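Local coordinates for monoacylglycerol lipase (Palaeococcus ferrophilus, PDB 6QE2), which probably hydrolyses monoacylglycerols to fatty acid and glycerol, as a lipase of the alpha/beta-hydrolase clan, at residues 139-144 / 166-171; 58-63 / 170-175. All coordinates share one frame; numbering follows the deposited sequence. Where two conformers were deposited one is given.

Contact 1: residues 139-144 / 166-171; sequences SLSNGL and HDRISG. With LDA (lauryl dimethylamine-N-oxide), chain D.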
loop_
_atom_site.group_PDB
_atom_site.type_symbol
_atom_site.label_atom_id
_atom_site.label_comp_id
_atom_site.label_asym_id
_atom_site.label_seq_id
_atom_site.Cartn_x
_atom_site.Cartn_y
_atom_site.Cartn_z
ATOM N N SER A 139 -13.224 14.555 9.696
ATOM C CA SER A 139 -13.087 13.974 8.371
ATOM C C SER A 139 -12.861 15.107 7.384
ATOM O O SER A 139 -13.638 16.067 7.341
ATOM C CB SER A 139 -14.335 13.164 8.006
ATOM O OG SER A 139 -14.409 12.919 6.614
ATOM N N LEU A 140 -11.809 14.980 6.580
ATOM C CA LEU A 140 -11.425 16.008 5.630
ATOM C C LEU A 140 -11.210 15.395 4.254
ATOM O O LEU A 140 -11.129 14.174 4.093
ATOM C CB LEU A 140 -10.153 16.730 6.094
ATOM C CG LEU A 140 -10.213 17.340 7.497
ATOM C CD1 LEU A 140 -8.876 17.950 7.875
ATOM C CD2 LEU A 140 -11.327 18.375 7.606
ATOM N N SER A 141 -11.107 16.265 3.255
ATOM C CA SER A 141 -10.811 15.823 1.901
ATOM C C SER A 141 -9.348 15.418 1.792
ATOM O O SER A 141 -8.468 16.059 2.374
ATOM C CB SER A 141 -11.128 16.932 0.900
ATOM O OG SER A 141 -10.639 16.616 -0.390
ATOM N N ASN A 142 -9.088 14.342 1.043
ATOM C CA ASN A 142 -7.721 13.857 0.904
ATOM C C ASN A 142 -6.910 14.637 -0.122
ATOM O O ASN A 142 -5.702 14.405 -0.227
ATOM C CB ASN A 142 -7.700 12.350 0.564
ATOM C CG ASN A 142 -8.321 12.013 -0.794
ATOM O OD1 ASN A 142 -8.477 12.868 -1.665
ATOM N ND2 ASN A 142 -8.634 10.728 -0.991
ATOM N N GLY A 143 -7.532 15.533 -0.887
ATOM C CA GLY A 143 -6.779 16.387 -1.775
ATOM C C GLY A 143 -6.331 15.729 -3.058
ATOM O O GLY A 143 -5.607 16.359 -3.840
ATOM N N LEU A 144 -6.717 14.478 -3.292
ATOM C CA LEU A 144 -6.216 13.744 -4.445
ATOM C C LEU A 144 -6.869 14.223 -5.736
ATOM O O LEU A 144 -8.091 14.387 -5.807
ATOM C CB LEU A 144 -6.480 12.250 -4.252
ATOM C CG LEU A 144 -6.562 11.375 -5.505
ATOM C CD1 LEU A 144 -5.192 11.160 -6.097
ATOM C CD2 LEU A 144 -7.223 10.044 -5.185
ATOM N N HIS A 166 -13.721 6.589 -1.944
ATOM C CA HIS A 166 -14.094 7.846 -1.312
ATOM C C HIS A 166 -12.857 8.725 -1.205
ATOM O O HIS A 166 -11.728 8.272 -1.404
ATOM C CB HIS A 166 -14.720 7.625 0.071
ATOM C CG HIS A 166 -13.782 7.021 1.072
ATOM N ND1 HIS A 166 -12.816 7.756 1.725
ATOM C CD2 HIS A 166 -13.676 5.757 1.546
ATOM C CE1 HIS A 166 -12.152 6.970 2.555
ATOM N NE2 HIS A 166 -12.652 5.751 2.460
ATOM N N ASP A 167 -13.077 9.998 -0.871
ATOM C CA ASP A 167 -11.990 10.964 -0.774
ATOM C C ASP A 167 -11.789 11.469 0.650
ATOM O O ASP A 167 -11.232 12.554 0.851
ATOM C CB ASP A 167 -12.238 12.135 -1.729
ATOM C CG ASP A 167 -13.345 13.067 -1.256
ATOM O OD1 ASP A 167 -14.232 12.630 -0.490
ATOM O OD2 ASP A 167 -13.325 14.248 -1.657
ATOM N N ARG A 168 -12.216 10.698 1.638
ATOM C CA ARG A 168 -12.149 11.112 3.031
ATOM C C ARG A 168 -10.854 10.651 3.677
ATOM O O ARG A 168 -10.347 9.563 3.385
ATOM C CB ARG A 168 -13.331 10.552 3.822
ATOM C CG ARG A 168 -14.692 10.882 3.241
ATOM C CD ARG A 168 -15.098 12.289 3.634
ATOM N NE ARG A 168 -14.662 13.258 2.640
ATOM C CZ ARG A 168 -14.541 14.559 2.868
ATOM N NH1 ARG A 168 -14.803 15.055 4.070
ATOM N NH2 ARG A 168 -14.147 15.358 1.894
ATOM N N ILE A 169 -10.331 11.485 4.567
ATOM C CA ILE A 169 -9.223 11.116 5.437
ATOM C C ILE A 169 -9.452 11.813 6.770
ATOM O O ILE A 169 -9.784 13.004 6.804
ATOM C CB ILE A 169 -7.849 11.488 4.835
ATOM C CG1 ILE A 169 -6.709 11.040 5.757
ATOM C CG2 ILE A 169 -7.748 12.992 4.540
ATOM C CD1 ILE A 169 -5.319 11.190 5.133
ATOM N N SER A 170 -9.314 11.073 7.859
ATOM C CA SER A 170 -9.536 11.672 9.163
ATOM C C SER A 170 -8.257 12.332 9.665
ATOM O O SER A 170 -7.163 12.126 9.131
ATOM C CB SER A 170 -10.028 10.628 10.163
ATOM O OG SER A 170 -8.978 9.766 10.557
ATOM N N GLY A 171 -8.408 13.168 10.693
ATOM C CA GLY A 171 -7.234 13.769 11.302
ATOM C C GLY A 171 -6.275 12.721 11.832
ATOM O O GLY A 171 -5.057 12.846 11.680
HETATM N N1 LDA D . -1.228 8.569 -0.060
HETATM O O1 LDA D . -1.015 7.399 0.281
HETATM C CM1 LDA D . -2.517 8.638 -0.735
HETATM C CM2 LDA D . -0.160 9.015 -0.946
HETATM C C1 LDA D . -1.265 9.421 1.109
HETATM C C2 LDA D . -1.927 10.720 0.699
HETATM C C3 LDA D . -2.301 11.513 1.933
HETATM C C4 LDA D . -2.820 12.884 1.543
HETATM C C5 LDA D . -2.930 13.779 2.761
HETATM C C6 LDA D . -3.820 14.974 2.474
HETATM C C7 LDA D . -3.745 15.957 3.626
HETATM C C8 LDA D . -5.060 15.989 4.377
HETATM C C9 LDA D . -4.833 15.848 5.868
HETATM C C10 LDA D . -5.174 17.144 6.588
HETATM C C11 LDA D . -5.307 16.923 8.086
HETATM C C12 LDA D . -5.753 15.514 8.382
HETATM O O HOH W 1 -10.168 14.820 -2.567
HETATM O O HOH W 2 -9.717 8.818 0.857
HETATM O O HOH W 3 -9.791 9.067 -3.232
#
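Leu-140 and Ile-169 form the central hydrogen-bonded pair of a short two-stranded antiparallel sheet, Leu-140 N giving to Ile-169 O and Ile-169 N to Leu-140 O, both at 2.8 Å. Their strands are strongly twisted, with 133° between their directions, and Ser-139/Ser-170 and Ser-141/Arg-168 are the non-hydrogen-bonded pairs beside them. A further backbone bond, Asn-142 N to Asp-167 O at 2.8 Å, closes the end of the pairing.

The chain of Arg-168 starts away from strand 139-141 but bends at chi2 (-80°), which turns CD back toward Ser-139 OG, and lays its guanidinium above the backbone. Leu-140 O sits over the centre of this flat group, 3.6 Å from Arg-168 CZ, while Ser-139 OG takes a weak bond at the edge from Arg-168 NH1 (3.3 Å). In the guanidinium plane, NE of Arg-168 reaches Asp-167 OD1 at 3.2 Å, a salt bridge that meets the carboxylate from above its plane. An alanine in place of Arg-168 would probably leave the Asp-167 carboxylate without its charged mate and the Leu-140 peptide without its flat cover.

Asn-142 lays its amide across Asp-167, the amide and carboxylate planes 80° apart. Its OD1 accepts from Leu-144 N at 2.9 Å, an Asx turn that shapes the exit from the strand, and its ND2 gives to two waters that also bond to His-166 O.

Leu-140 and Ile-169 share the sheet face along which the alkyl chain of the bound detergent lauryl dimethylamine-N-oxide runs; Leu-140 CD1 touches its C11 at 3.7 Å. The strand pair belongs to the cap inserted between core strands 106-110 and 195-200: helix 122-134 precedes it, helix 153-161 comes between its two strands in the chain, and strand 168-170 passes directly into helix 171-186.

Contact 2: residues 58-63 / 170-175; sequences RGHTSV and SGKLGM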
loop_
_atom_site.group_PDB
_atom_site.type_symbol
_atom_site.label_atom_id
_atom_site.label_comp_id
_atom_site.label_asym_id
_atom_site.label_seq_id
_atom_site.Cartn_x
_atom_site.Cartn_y
_atom_site.Cartn_z
ATOM N N ARG A 58 -15.904 6.789 6.978
ATOM C CA ARG A 58 -15.016 6.710 5.824
ATOM C C ARG A 58 -13.707 7.445 6.091
ATOM O O ARG A 58 -13.702 8.601 6.523
ATOM C CB ARG A 58 -15.702 7.293 4.584
ATOM C CG ARG A 58 -16.962 6.558 4.126
ATOM C CD ARG A 58 -16.668 5.118 3.700
ATOM N NE ARG A 58 -16.731 4.201 4.833
ATOM C CZ ARG A 58 -16.590 2.880 4.741
ATOM N NH1 ARG A 58 -16.373 2.310 3.565
ATOM N NH2 ARG A 58 -16.668 2.129 5.831
ATOM N N GLY A 59 -12.595 6.759 5.845
ATOM C CA GLY A 59 -11.282 7.353 5.959
ATOM C C GLY A 59 -10.750 7.501 7.364
ATOM O O GLY A 59 -9.713 8.150 7.544
ATOM N N HIS A 60 -11.447 6.944 8.341
ATOM C CA HIS A 60 -11.025 7.041 9.720
ATOM C C HIS A 60 -10.398 5.755 10.203
ATOM O O HIS A 60 -11.093 4.819 10.562
ATOM C CB HIS A 60 -12.200 7.391 10.620
ATOM C CG HIS A 60 -11.809 7.656 12.033
ATOM N ND1 HIS A 60 -10.687 8.376 12.365
ATOM C CD2 HIS A 60 -12.386 7.299 13.199
ATOM C CE1 HIS A 60 -10.589 8.455 13.677
ATOM N NE2 HIS A 60 -11.609 7.811 14.207
ATOM N N THR A 61 -9.074 5.747 10.210
ATOM C CA THR A 61 -8.261 4.620 10.634
ATOM C C THR A 61 -6.810 5.075 10.811
ATOM O O THR A 61 -6.530 6.257 10.919
ATOM C CB THR A 61 -8.346 3.451 9.627
ATOM O OG1 THR A 61 -7.580 2.340 10.101
ATOM C CG2 THR A 61 -7.858 3.879 8.272
ATOM N N SER A 62 -5.882 4.133 10.847
ATOM C CA SER A 62 -4.478 4.486 11.010
ATOM C C SER A 62 -3.576 3.393 10.491
ATOM O O SER A 62 -4.004 2.276 10.304
ATOM C CB SER A 62 -4.146 4.764 12.473
ATOM O OG SER A 62 -4.205 3.596 13.253
ATOM N N VAL A 63 -2.310 3.723 10.281
ATOM C CA VAL A 63 -1.347 2.743 9.818
ATOM C C VAL A 63 -1.140 1.690 10.901
ATOM O O VAL A 63 -1.012 0.518 10.619
ATOM C CB VAL A 63 0.002 3.387 9.478
ATOM C CG1 VAL A 63 1.043 2.314 9.243
ATOM C CG2 VAL A 63 -0.134 4.294 8.269
ATOM N N SER A 170 -9.314 11.073 7.859
ATOM C CA SER A 170 -9.536 11.672 9.163
ATOM C C SER A 170 -8.257 12.332 9.665
ATOM O O SER A 170 -7.163 12.126 9.131
ATOM C CB SER A 170 -10.028 10.628 10.163
ATOM O OG SER A 170 -8.978 9.766 10.557
ATOM N N GLY A 171 -8.408 13.168 10.693
ATOM C CA GLY A 171 -7.234 13.769 11.302
ATOM C C GLY A 171 -6.275 12.721 11.832
ATOM O O GLY A 171 -5.057 12.846 11.680
ATOM N N LYS A 172 -6.818 11.657 12.432
ATOM C CA LYS A 172 -5.988 10.569 12.938
ATOM C C LYS A 172 -5.208 9.908 11.809
ATOM O O LYS A 172 -4.000 9.665 11.929
ATOM C CB LYS A 172 -6.862 9.540 13.661
ATOM C CG LYS A 172 -6.086 8.370 14.244
ATOM C CD LYS A 172 -7.020 7.307 14.809
ATOM C CE LYS A 172 -6.253 6.321 15.673
ATOM N NZ LYS A 172 -7.082 5.150 16.074
ATOM N N LEU A 173 -5.876 9.625 10.692
ATOM C CA LEU A 173 -5.190 8.952 9.594
ATOM C C LEU A 173 -4.137 9.855 8.968
ATOM O O LEU A 173 -3.032 9.400 8.654
ATOM C CB LEU A 173 -6.197 8.485 8.543
ATOM C CG LEU A 173 -5.587 7.714 7.370
ATOM C CD1 LEU A 173 -4.640 6.620 7.865
ATOM C CD2 LEU A 173 -6.691 7.116 6.525
ATOM N N GLY A 174 -4.450 11.141 8.794
ATOM C CA GLY A 174 -3.463 12.055 8.239
ATOM C C GLY A 174 -2.216 12.145 9.096
ATOM O O GLY A 174 -1.091 12.094 8.590
ATOM N N MET A 175 -2.399 12.274 10.413
ATOM C CA MET A 175 -1.259 12.281 11.322
ATOM C C MET A 175 -0.463 10.987 11.220
ATOM O O MET A 175 0.773 11.009 11.193
ATOM C CB MET A 175 -1.742 12.497 12.758
ATOM C CG MET A 175 -0.622 12.595 13.785
ATOM S SD MET A 175 -1.237 12.971 15.445
ATOM C CE MET A 175 -2.120 11.471 15.839
HETATM O O HOH W 4 -4.178 3.608 15.783
#
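Gly-59 meets Ser-170 backbone to backbone where the loop 58-63 passes the start of helix 171-186, with Ser-170 N giving to Gly-59 O at 3.0 Å from well above the carbonyl plane.

Ser-170 is the N-cap of that helix. Its OG lies between the backbone N and the carbonyl carbon (chi1 74°), from where it accepts from Leu-173 N at 3.1 Å. The same OG meets His-60 ND1 at 2.8 Å in an almost straight bond of 171°, lying in the plane of the imidazole at its edge; either partner could be the donor. His-60 holds CG anti to its own backbone N (chi1 -174°), and its ring turns back to the helix although its CB starts away from it.

Lys-172 crosses the histidine at about a right angle, its CB 3.9 Å from His-60 CE1. Its extended chain then passes Thr-61 O and brings CE beside Ser-62 CB. A water links Ser-62 OG with Lys-172 NZ, weakly on the lysine side, while the same serine hydroxyl caps helix 63-77 by bonding to Glu-65 N.

Leu-173 fills the buried side. Its CB rests 3.3 Å from Thr-61 O, its CD2 lies 3.4 Å from Gly-59 O, and CD1 reaches Ser-62 CA. Thr-61 and Leu-173 run side by side in the same direction, CG2 against CD2 at 3.9 Å, with Leu-22 also touching the leucine.

One serine hydroxyl thus ties a loop histidine to a helix N-terminus, two serines capping two different helices within this contact. The partial positive charge of the helix N-terminus, together with Lys-172 NZ, 5.6 Å from His-60 NE2, would probably disfavour a charged imidazole; with a neutral ring the bond could run from either ND1 or the serine hydroxyl.

How the contacts relate
Contacts 1 and 2 have centres about 8 Å apart and share Ser-170 and Gly-171, where strand 168-170 turns into helix 171-186. Ser-170 therefore ends the strand pairing of contact 1 and opens the helix that contact 2 fastens to the loop 58-63. They also pack directly: His-166 CE1 lies 3.3 Å from Gly-59 N, and Ile-169 CD1 lies 3.7 Å from Gly-174 CA. The detergent, whose tail follows contact 1, is hydrogen-bonded at its head to Ser-87, the probable nucleophile, while C12, the tail end, lies 3.7 Å from Ser-170 O. Contact 1 pairs two cap strands beside this probable substrate pocket; contact 2 joins the following helix to the loop leading into helix 63-77.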